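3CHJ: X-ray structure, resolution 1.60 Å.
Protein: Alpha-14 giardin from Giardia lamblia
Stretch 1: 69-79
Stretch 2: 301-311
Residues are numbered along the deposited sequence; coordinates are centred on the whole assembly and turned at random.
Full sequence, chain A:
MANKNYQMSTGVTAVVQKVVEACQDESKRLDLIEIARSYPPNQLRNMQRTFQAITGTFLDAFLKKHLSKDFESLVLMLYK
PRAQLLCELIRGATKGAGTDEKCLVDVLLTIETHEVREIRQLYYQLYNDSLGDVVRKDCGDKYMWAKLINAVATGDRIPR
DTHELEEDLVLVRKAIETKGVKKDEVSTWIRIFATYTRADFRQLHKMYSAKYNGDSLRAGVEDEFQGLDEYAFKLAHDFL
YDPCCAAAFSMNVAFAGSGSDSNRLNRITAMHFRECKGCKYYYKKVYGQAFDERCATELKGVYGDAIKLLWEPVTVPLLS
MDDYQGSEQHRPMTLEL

Stretch 1, residues 69-79: KDFESLVLMLY
Stretch 2, residues 301-311: GVYGDAIKLLW

L74 (chi1 t, chi2 p) points its CA-CB bond toward the second helix and enters a hole formed by Y303, A306, I307 and L310. Helices 69-78 and 301-310 of one chain pack here with N-to-C directions 30° apart and axes 9.6 Å apart at closest approach, burying 411 Å² in total. L74 CD2 makes the closest approaches: 3.9 Å to I307 CD1, 3.9 Å to L310 CD1, 4.1 Å to A306 CB and 4.1 Å to Y303 CE1; L74 CD1 also lies 4.1 Å from L310 CD1. A branched, wholly apolar side chain suits this site, where it meets four neighbours. A306, facing the first helix, contributes only a methyl to the wall, while I307 (m, m) leaves its backbone sideways and reaches in with the end of its side chain.

One turn on, L78 (m, t) and L310 (m, t) face each other, L78 CD1 lying 3.9 Å from L310 CD1. The CA atoms of L78 and L310 are already 9.9 Å apart, against 5.7 Å between those of F71 and Y303, so the helices diverge toward their C-terminal ends and long leucines bridge the wider gap.

Toward the N-terminal ends, F71 (chi1 t, chi2 38°) leaves its helix sideways, its ring buried. F71 CE1 is 3.8 Å from A306 CB and F71 CD2 is 4.1 Å from V302 CG1; both methyls meet the ring obliquely. V302 (chi1 p) extends the apolar surface to its partly exposed margin. Y303 (chi1 t, chi2 71°), the residue with the most area covered, points toward the first helix, its CD1 4.3 Å from F71 CB and 4.0 Å from F71 N. Its buried OH is hydrogen-bonded elsewhere in the structure.

D70 (chi1 p, chi2 3°) forms the polar edge. It lies over one face of the Y303 ring, with CB 4.0 Å from the ring centroid and 17° off its normal, a CH-pi contact, and OD2 3.4 Å from Y303 CG. D70 OD1 accepts a weak hydrogen bond from F71 N at 2.7 Å. No hydrogen bond crosses between the stretches.

Between their ends both backbones are helical, with i to i+4 bonds such as L74 N to D70 O (3.1 Å) and L310 N to A306 O (2.9 Å). G301 (71/-163) has a positive phi, which favours glycine; L78 N bonds V75 O (3.0 Å) and, weakly, L74 O (3.1 Å), and Y79 (-96/20) is the first residue to leave helical geometry.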

# COMPACT_ATOMS: atom_id res chain seq x y z
N LYS A 69 9.92 -17.38 -6.74
CA LYS A 69 10.08 -15.94 -6.95
C LYS A 69 9.11 -15.13 -6.11
O LYS A 69 9.52 -14.12 -5.49
CB LYS A 69 9.92 -15.58 -8.43
CG LYS A 69 10.49 -14.20 -8.75
CD LYS A 69 10.56 -13.95 -10.26
CE LYS A 69 11.28 -12.62 -10.55
NZ LYS A 69 10.58 -11.46 -9.91
N ASP A 70 7.85 -15.55 -6.07
CA ASP A 70 6.83 -14.81 -5.29
C ASP A 70 7.21 -14.66 -3.80
O ASP A 70 7.18 -13.55 -3.23
CB ASP A 70 5.39 -15.35 -5.48
CG ASP A 70 5.20 -16.85 -5.13
OD1 ASP A 70 6.12 -17.57 -4.67
OD2 ASP A 70 4.04 -17.31 -5.34
N PHE A 71 7.57 -15.78 -3.19
CA PHE A 71 7.93 -15.83 -1.78
C PHE A 71 9.27 -15.13 -1.48
O PHE A 71 9.40 -14.41 -0.47
CB PHE A 71 7.90 -17.31 -1.34
CG PHE A 71 8.02 -17.54 0.15
CD1 PHE A 71 7.42 -16.69 1.08
CD2 PHE A 71 8.72 -18.64 0.62
CE1 PHE A 71 7.55 -16.92 2.45
CE2 PHE A 71 8.85 -18.88 1.98
CZ PHE A 71 8.26 -18.01 2.90
N GLU A 72 10.28 -15.32 -2.34
CA GLU A 72 11.57 -14.64 -2.17
C GLU A 72 11.38 -13.11 -2.18
O GLU A 72 11.93 -12.39 -1.34
CB GLU A 72 12.59 -15.02 -3.26
CG GLU A 72 13.87 -14.25 -3.07
CD GLU A 72 14.87 -14.34 -4.19
OE1 GLU A 72 14.63 -15.06 -5.19
OE2 GLU A 72 15.91 -13.65 -4.07
N SER A 73 10.60 -12.66 -3.15
CA SER A 73 10.34 -11.23 -3.32
C SER A 73 9.65 -10.67 -2.08
O SER A 73 10.02 -9.61 -1.56
CB SER A 73 9.50 -11.00 -4.55
OG SER A 73 10.30 -11.31 -5.69
N LEU A 74 8.68 -11.42 -1.59
CA LEU A 74 7.97 -11.02 -0.38
C LEU A 74 8.91 -10.89 0.81
O LEU A 74 8.93 -9.84 1.47
CB LEU A 74 6.86 -12.05 -0.08
CG LEU A 74 6.09 -11.85 1.24
CD1 LEU A 74 5.29 -10.51 1.17
CD2 LEU A 74 5.17 -13.03 1.42
N VAL A 75 9.69 -11.94 1.07
CA VAL A 75 10.62 -11.91 2.22
C VAL A 75 11.59 -10.73 2.13
O VAL A 75 11.82 -10.03 3.12
CB VAL A 75 11.39 -13.27 2.34
CG1 VAL A 75 12.51 -13.18 3.34
CG2 VAL A 75 10.41 -14.37 2.73
N LEU A 76 12.16 -10.49 0.95
CA LEU A 76 13.09 -9.35 0.81
C LEU A 76 12.42 -8.02 1.11
O LEU A 76 13.04 -7.14 1.72
CB LEU A 76 13.73 -9.34 -0.58
CG LEU A 76 14.67 -10.53 -0.80
CD1 LEU A 76 15.12 -10.59 -2.26
CD2 LEU A 76 15.88 -10.51 0.13
N MET A 77 11.14 -7.89 0.75
CA MET A 77 10.40 -6.65 1.02
C MET A 77 10.20 -6.47 2.52
O MET A 77 10.14 -5.34 3.03
CB MET A 77 9.03 -6.67 0.35
CG MET A 77 9.04 -6.52 -1.17
SD MET A 77 7.31 -6.25 -1.70
CE MET A 77 7.44 -6.52 -3.48
N LEU A 78 10.10 -7.58 3.23
CA LEU A 78 9.78 -7.53 4.66
C LEU A 78 10.96 -7.11 5.49
O LEU A 78 10.77 -6.57 6.60
CB LEU A 78 9.27 -8.89 5.16
CG LEU A 78 7.97 -9.40 4.54
CD1 LEU A 78 7.73 -10.84 4.99
CD2 LEU A 78 6.78 -8.49 4.92
N TYR A 79 12.17 -7.34 5.00
CA TYR A 79 13.35 -7.12 5.85
C TYR A 79 13.96 -5.72 5.62
O TYR A 79 15.12 -5.48 5.92
CB TYR A 79 14.39 -8.25 5.68
CG TYR A 79 13.96 -9.65 6.11
CD1 TYR A 79 12.80 -9.88 6.85
CD2 TYR A 79 14.77 -10.74 5.83
CE1 TYR A 79 12.43 -11.16 7.25
CE2 TYR A 79 14.42 -12.03 6.21
CZ TYR A 79 13.26 -12.24 6.95
OH TYR A 79 12.92 -13.53 7.32
N GLY A 301 0.01 -23.60 -1.26
CA GLY A 301 1.33 -23.77 -0.70
C GLY A 301 1.77 -22.70 0.27
O GLY A 301 0.94 -21.95 0.82
N VAL A 302 3.07 -22.66 0.50
CA VAL A 302 3.68 -21.85 1.53
C VAL A 302 3.41 -20.35 1.31
O VAL A 302 3.28 -19.60 2.28
CB VAL A 302 5.21 -22.15 1.69
CG1 VAL A 302 6.01 -21.68 0.50
CG2 VAL A 302 5.74 -21.61 3.02
N TYR A 303 3.33 -19.94 0.06
CA TYR A 303 3.11 -18.52 -0.23
C TYR A 303 1.78 -18.06 0.34
O TYR A 303 1.68 -16.99 0.95
CB TYR A 303 3.21 -18.23 -1.74
CG TYR A 303 2.95 -16.78 -2.12
CD1 TYR A 303 3.87 -15.79 -1.80
CD2 TYR A 303 1.78 -16.41 -2.78
CE1 TYR A 303 3.64 -14.46 -2.16
CE2 TYR A 303 1.53 -15.09 -3.14
CZ TYR A 303 2.47 -14.12 -2.82
OH TYR A 303 2.20 -12.81 -3.17
N GLY A 304 0.74 -18.86 0.12
CA GLY A 304 -0.57 -18.56 0.68
C GLY A 304 -0.53 -18.53 2.20
O GLY A 304 -1.12 -17.64 2.82
N ASP A 305 0.19 -19.48 2.80
CA ASP A 305 0.32 -19.52 4.25
C ASP A 305 1.02 -18.28 4.77
O ASP A 305 0.66 -17.75 5.81
CB ASP A 305 1.04 -20.81 4.68
CG ASP A 305 0.19 -22.07 4.43
OD1 ASP A 305 -1.05 -21.97 4.30
OD2 ASP A 305 0.79 -23.16 4.36
N ALA A 306 2.01 -17.79 4.02
CA ALA A 306 2.75 -16.59 4.42
C ALA A 306 1.88 -15.34 4.39
O ALA A 306 1.95 -14.51 5.30
CB ALA A 306 3.99 -16.39 3.54
N ILE A 307 1.08 -15.18 3.32
CA ILE A 307 0.18 -14.04 3.23
C ILE A 307 -0.83 -14.07 4.38
O ILE A 307 -1.02 -13.05 5.06
CB ILE A 307 -0.54 -13.99 1.85
CG1 ILE A 307 0.47 -13.80 0.72
CG2 ILE A 307 -1.65 -12.90 1.83
CD1 ILE A 307 1.35 -12.51 0.78
N LYS A 308 -1.42 -15.24 4.64
CA LYS A 308 -2.39 -15.40 5.75
C LYS A 308 -1.75 -15.04 7.08
O LYS A 308 -2.35 -14.32 7.89
CB LYS A 308 -2.94 -16.83 5.83
CG LYS A 308 -4.00 -17.14 4.80
CD LYS A 308 -4.67 -18.48 5.02
CE LYS A 308 -3.76 -19.63 4.57
NZ LYS A 308 -4.49 -20.93 4.43
N LEU A 309 -0.52 -15.52 7.31
CA LEU A 309 0.16 -15.27 8.58
C LEU A 309 0.54 -13.79 8.77
O LEU A 309 0.39 -13.23 9.86
CB LEU A 309 1.42 -16.16 8.68
CG LEU A 309 2.20 -16.11 9.99
CD1 LEU A 309 1.29 -16.40 11.18
CD2 LEU A 309 3.33 -17.13 9.91
N LEU A 310 1.02 -13.15 7.72
CA LEU A 310 1.43 -11.74 7.84
C LEU A 310 0.25 -10.86 8.21
O LEU A 310 0.41 -9.89 8.97
CB LEU A 310 2.03 -11.25 6.52
CG LEU A 310 3.46 -11.75 6.32
CD1 LEU A 310 3.90 -11.57 4.84
CD2 LEU A 310 4.43 -11.06 7.25
N TRP A 311 -0.92 -11.19 7.69
CA TRP A 311 -2.11 -10.41 7.96
C TRP A 311 -2.83 -10.81 9.24
O TRP A 311 -3.86 -10.22 9.59
CB TRP A 311 -3.05 -10.48 6.75
CG TRP A 311 -2.62 -9.57 5.66
CD1 TRP A 311 -2.15 -9.92 4.42
CD2 TRP A 311 -2.66 -8.15 5.69
NE1 TRP A 311 -1.88 -8.78 3.68
CE2 TRP A 311 -2.19 -7.68 4.44
CE3 TRP A 311 -3.02 -7.22 6.67
CZ2 TRP A 311 -2.09 -6.33 4.15
CZ3 TRP A 311 -2.92 -5.88 6.38
CH2 TRP A 311 -2.46 -5.44 5.13